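Local coordinates for uncharacterized protein lp_2664 (PDB 2PJQ), which is of unknown function but belongs to the HD-domain family, whose members are commonly metal-dependent phosphohydrolases, at residues H201-A204 / V205-F209; V210-F213 / K214-T218. One frame throughout, in Å; residues are numbered along the deposited sequence.

Interaction 1 (H201-A204 / V205-F209)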
loop_
_atom_site.group_PDB
_atom_site.type_symbol
_atom_site.label_atom_id
_atom_site.label_comp_id
_atom_site.label_asym_id
_atom_site.label_seq_id
_atom_site.Cartn_x
_atom_site.Cartn_y
_atom_site.Cartn_z
ATOM N N HIS B 201 21.142 1.718 -3.942
ATOM C CA HIS B 201 20.747 2.005 -2.565
ATOM C C HIS B 201 19.228 2.016 -2.457
ATOM O O HIS B 201 18.644 2.742 -1.657
ATOM C CB HIS B 201 21.288 3.350 -2.072
ATOM C CG HIS B 201 21.170 3.532 -0.583
ATOM N ND1 HIS B 201 20.104 3.041 0.146
ATOM C CD2 HIS B 201 21.977 4.152 0.310
ATOM C CE1 HIS B 201 20.262 3.350 1.421
ATOM N NE2 HIS B 201 21.390 4.025 1.547
ATOM N N ARG B 202 18.581 1.196 -3.269
ATOM C CA ARG B 202 17.140 1.149 -3.239
ATOM C C ARG B 202 16.614 -0.275 -3.251
ATOM O O ARG B 202 15.422 -0.488 -3.417
ATOM C CB ARG B 202 16.585 1.954 -4.419
ATOM C CG ARG B 202 16.981 3.421 -4.362
ATOM C CD ARG B 202 16.252 4.265 -5.378
ATOM N NE ARG B 202 16.376 5.680 -5.046
ATOM C CZ ARG B 202 15.764 6.666 -5.698
ATOM N NH1 ARG B 202 14.987 6.395 -6.732
ATOM N NH2 ARG B 202 15.899 7.922 -5.296
ATOM N N THR B 203 17.497 -1.250 -3.049
ATOM C CA THR B 203 17.087 -2.651 -3.047
ATOM C C THR B 203 17.085 -3.225 -1.630
ATOM O O THR B 203 16.242 -4.050 -1.274
ATOM C CB THR B 203 18.040 -3.485 -3.929
ATOM O OG1 THR B 203 18.222 -2.808 -5.170
ATOM C CG2 THR B 203 17.460 -4.878 -4.229
ATOM N N ALA B 204 18.035 -2.774 -0.823
ATOM C CA ALA B 204 18.170 -3.249 0.537
ATOM C C ALA B 204 16.881 -3.098 1.336
ATOM O O ALA B 204 16.540 -3.950 2.155
ATOM C CB ALA B 204 19.296 -2.512 1.214
ATOM N N VAL B 205 16.168 -2.008 1.084
ATOM C CA VAL B 205 14.916 -1.692 1.771
ATOM C C VAL B 205 13.780 -2.606 1.353
ATOM O O VAL B 205 12.994 -3.054 2.168
ATOM C CB VAL B 205 14.475 -0.252 1.455
ATOM C CG1 VAL B 205 13.528 0.237 2.540
ATOM C CG2 VAL B 205 15.707 0.660 1.302
HETATM N N MSE B 206 13.680 -2.849 0.058
HETATM C CA MSE B 206 12.637 -3.703 -0.448
HETATM C C MSE B 206 12.859 -5.085 0.126
HETATM O O MSE B 206 11.904 -5.725 0.569
HETATM C CB MSE B 206 12.672 -3.747 -1.973
HETATM C CG MSE B 206 12.450 -2.413 -2.661
HETATM SE SE MSE B 206 12.460 -2.637 -4.595
HETATM C CE MSE B 206 10.562 -2.657 -4.913
ATOM N N HIS B 207 14.113 -5.545 0.131
ATOM C CA HIS B 207 14.424 -6.868 0.685
ATOM C C HIS B 207 14.130 -6.978 2.179
ATOM O O HIS B 207 13.698 -8.025 2.640
ATOM C CB HIS B 207 15.878 -7.273 0.417
ATOM C CG HIS B 207 16.068 -7.981 -0.883
ATOM N ND1 HIS B 207 16.459 -7.329 -2.033
ATOM C CD2 HIS B 207 15.831 -9.264 -1.240
ATOM C CE1 HIS B 207 16.448 -8.180 -3.044
ATOM N NE2 HIS B 207 16.068 -9.361 -2.592
ATOM N N GLU B 208 14.370 -5.913 2.937
ATOM C CA GLU B 208 14.061 -5.931 4.364
ATOM C C GLU B 208 12.542 -6.008 4.563
ATOM O O GLU B 208 12.052 -6.598 5.534
ATOM C CB GLU B 208 14.612 -4.677 5.052
ATOM C CG GLU B 208 16.046 -4.851 5.562
ATOM C CD GLU B 208 16.819 -3.546 5.580
ATOM O OE1 GLU B 208 16.375 -2.610 6.285
ATOM O OE2 GLU B 208 17.865 -3.456 4.886
ATOM N N PHE B 209 11.804 -5.423 3.623
ATOM C CA PHE B 209 10.354 -5.415 3.686
ATOM C C PHE B 209 9.758 -6.788 3.394
ATOM O O PHE B 209 8.963 -7.287 4.185
ATOM C CB PHE B 209 9.781 -4.372 2.720
ATOM C CG PHE B 209 8.285 -4.349 2.680
ATOM C CD1 PHE B 209 7.549 -3.921 3.779
ATOM C CD2 PHE B 209 7.603 -4.799 1.556
ATOM C CE1 PHE B 209 6.144 -3.945 3.759
ATOM C CE2 PHE B 209 6.199 -4.828 1.527
ATOM C CZ PHE B 209 5.472 -4.399 2.633
#

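Interaction 2 (V210-F213 / K214-T218)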
loop_
_atom_site.group_PDB
_atom_site.type_symbol
_atom_site.label_atom_id
_atom_site.label_comp_id
_atom_site.label_asym_id
_atom_site.label_seq_id
_atom_site.Cartn_x
_atom_site.Cartn_y
_atom_site.Cartn_z
ATOM N N VAL B 210 10.126 -7.399 2.267
ATOM C CA VAL B 210 9.604 -8.721 1.916
ATOM C C VAL B 210 10.046 -9.767 2.953
ATOM O O VAL B 210 9.335 -10.742 3.233
ATOM C CB VAL B 210 10.090 -9.152 0.518
ATOM C CG1 VAL B 210 9.452 -10.480 0.104
ATOM C CG2 VAL B 210 9.754 -8.073 -0.478
ATOM N N ASP B 211 11.223 -9.564 3.531
ATOM C CA ASP B 211 11.723 -10.488 4.532
ATOM C C ASP B 211 10.985 -10.291 5.853
ATOM O O ASP B 211 10.350 -11.217 6.357
ATOM C CB ASP B 211 13.240 -10.324 4.675
ATOM C CG ASP B 211 13.996 -10.909 3.478
ATOM O OD1 ASP B 211 13.327 -11.438 2.557
ATOM O OD2 ASP B 211 15.242 -10.853 3.447
ATOM N N GLN B 212 11.036 -9.088 6.408
ATOM C CA GLN B 212 10.319 -8.831 7.651
ATOM C C GLN B 212 8.825 -9.147 7.537
ATOM O O GLN B 212 8.180 -9.487 8.527
ATOM C CB GLN B 212 10.503 -7.380 8.079
ATOM C CG GLN B 212 11.678 -7.195 9.001
ATOM C CD GLN B 212 11.644 -8.189 10.132
ATOM O OE1 GLN B 212 12.328 -9.216 10.092
ATOM N NE2 GLN B 212 10.821 -7.908 11.144
ATOM N N PHE B 213 8.273 -9.035 6.334
ATOM C CA PHE B 213 6.860 -9.321 6.123
ATOM C C PHE B 213 6.568 -10.819 6.271
ATOM O O PHE B 213 5.539 -11.203 6.825
ATOM C CB PHE B 213 6.414 -8.826 4.734
ATOM C CG PHE B 213 4.962 -9.103 4.422
ATOM C CD1 PHE B 213 4.551 -10.368 4.015
ATOM C CD2 PHE B 213 4.005 -8.098 4.551
ATOM C CE1 PHE B 213 3.202 -10.635 3.739
ATOM C CE2 PHE B 213 2.656 -8.349 4.280
ATOM C CZ PHE B 213 2.255 -9.620 3.872
ATOM N N LYS B 214 7.475 -11.664 5.788
ATOM C CA LYS B 214 7.273 -13.106 5.869
ATOM C C LYS B 214 7.720 -13.649 7.210
ATOM O O LYS B 214 7.300 -14.729 7.620
ATOM C CB LYS B 214 8.007 -13.806 4.731
ATOM C CG LYS B 214 7.649 -13.197 3.399
ATOM C CD LYS B 214 7.379 -14.230 2.338
ATOM C CE LYS B 214 8.651 -14.762 1.759
ATOM N NZ LYS B 214 8.287 -15.638 0.625
ATOM N N ALA B 215 8.569 -12.898 7.897
ATOM C CA ALA B 215 9.030 -13.317 9.212
ATOM C C ALA B 215 7.882 -13.093 10.202
ATOM O O ALA B 215 7.588 -13.952 11.033
ATOM C CB ALA B 215 10.261 -12.506 9.627
ATOM N N GLU B 216 7.238 -11.929 10.081
ATOM C CA GLU B 216 6.110 -11.512 10.925
ATOM C C GLU B 216 4.849 -12.342 10.671
ATOM O O GLU B 216 4.119 -12.688 11.598
ATOM C CB GLU B 216 5.816 -10.019 10.690
ATOM C CG GLU B 216 6.848 -9.092 11.342
ATOM C CD GLU B 216 6.704 -7.609 10.977
ATOM O OE1 GLU B 216 5.570 -7.085 10.903
ATOM O OE2 GLU B 216 7.747 -6.954 10.788
ATOM N N TRP B 217 4.601 -12.663 9.411
ATOM C CA TRP B 217 3.438 -13.453 9.047
ATOM C C TRP B 217 3.559 -14.859 9.625
ATOM O O TRP B 217 2.612 -15.354 10.236
ATOM C CB TRP B 217 3.304 -13.503 7.523
ATOM C CG TRP B 217 2.213 -14.393 7.028
ATOM C CD1 TRP B 217 2.166 -15.756 7.112
ATOM C CD2 TRP B 217 1.042 -13.995 6.309
ATOM N NE1 TRP B 217 1.045 -16.233 6.483
ATOM C CE2 TRP B 217 0.334 -15.172 5.980
ATOM C CE3 TRP B 217 0.523 -12.763 5.905
ATOM C CZ2 TRP B 217 -0.869 -15.151 5.263
ATOM C CZ3 TRP B 217 -0.672 -12.744 5.190
ATOM C CH2 TRP B 217 -1.352 -13.931 4.878
ATOM N N THR B 218 4.715 -15.496 9.423
ATOM C CA THR B 218 4.949 -16.838 9.946
ATOM C C THR B 218 4.941 -16.800 11.471
ATOM O O THR B 218 4.266 -17.611 12.105
ATOM C CB THR B 218 6.314 -17.419 9.489
ATOM O OG1 THR B 218 6.217 -17.891 8.138
ATOM C CG2 THR B 218 6.739 -18.569 10.402
#

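Interaction 1 (H201-A204 / V205-F209)
Val205 opens the run just past Ala204, with Val205 CG2 lying 3.9 Å from Ala204 C. Met206, a selenomethionine, brings its CG to 3.6 Å from Arg202 O; the end of its side chain leads away, and the side chain packs on Phe179 and Leu183. Arg202 itself stays behind in the loop, its guanidinium held by Leu130 O and by a salt bridge to Asp220 of the second subunit. His207 grips the carbonyl of Thr203 twice. His207 N gives Thr203 O a nearly straight bond of 3.0 Å (170° at the hydrogen), while ring ND1 adds a weak one to the same oxygen. Thr203 runs alongside, its methyl CG2 held anti to the backbone N and meeting the imidazole edge in plane, 3.4 Å from His207 ND1. With an alanine here in place of His207, Thr203 O would probably lose its weak second bond and Phe184 its stacked ring. At Glu208 the backbone N bonds to Ala204 O over 3.0 Å, and the extended side chain brings OE2 beside the same oxygen, two acceptors that do not bond. The whole is the N-terminal first turn of helix 204-219, where a loop winds into i to i+4 bonding.

Interaction 2 (V210-F213 / K214-T218)
Phe213 and Trp217 lie side by side one turn apart and point the same way, so that CE1 of Phe213 comes to 4.0 Å from CE3 of Trp217. Both rings leave the backbone with CG anti to N (chi1 179° for Phe213 and 175° for Trp217), and this shared torsion sends them off the helix in one direction. The touch is oblique and apolar. Each ring has further cover: Phe213 packs on Ile152 and Ile176, and Trp217 meets Tyr153 edge-to-face.

Gln212 and Glu216 behave differently, crossing at about a right angle with amide and carboxylate planes 54° apart. The glutamine bends at chi2, which brings Gln212 NE2 round to Glu216 OE2 for a weak bond of 3.2 Å. Glu216 runs extended past Gln212 O, its CG 3.1 Å from that oxygen. Its carboxylate has a stronger partner across the dimer, as OE2 accepts from the backbone N of Ala135 of the second subunit; the Gln212 amide adds a weak second bond to the same oxygen.

Lys214 starts over Val210 O with its CG, then bends at chi2 and chi3 as its chain passes against Tyr180 and Tyr153. Ala215 puts its CB 3.5 Å from Asp211 O.

The backbone bonds run i to i+4. Ala215 N reaches Asp211 O at 2.9 Å, and in the same way Glu216 N bonds to Gln212 O and Trp217 N to Phe213 O. This is regular alpha-helix, the last helix of the modelled chain, with an aromatic i, i+4 pair that packs on the 152-155 loop and helix 175-183 of its own subunit and also touches the second subunit, and a Gln-Glu i, i+4 pair turned to the dimer interface.

Coming from helix 193-198, the chain crosses a short loop and reaches interaction 1, where residues 201-204 turn into the start of helix 204-219. Interaction 2 follows directly on the same helix, its centre about 14 Å from that of the first. The two are in series: neither nests in the other, they do not cross, and each closes only about one turn of chain. Together they run along one rod that leads away from the body of the subunit. Near its start the rod packs on helices 134-148 and 175-183; farther on it keeps to helix 175-183 and takes in the 152-155 loop. Both contacts also touch the second subunit, so helix 204-219 ties fold and dimer together.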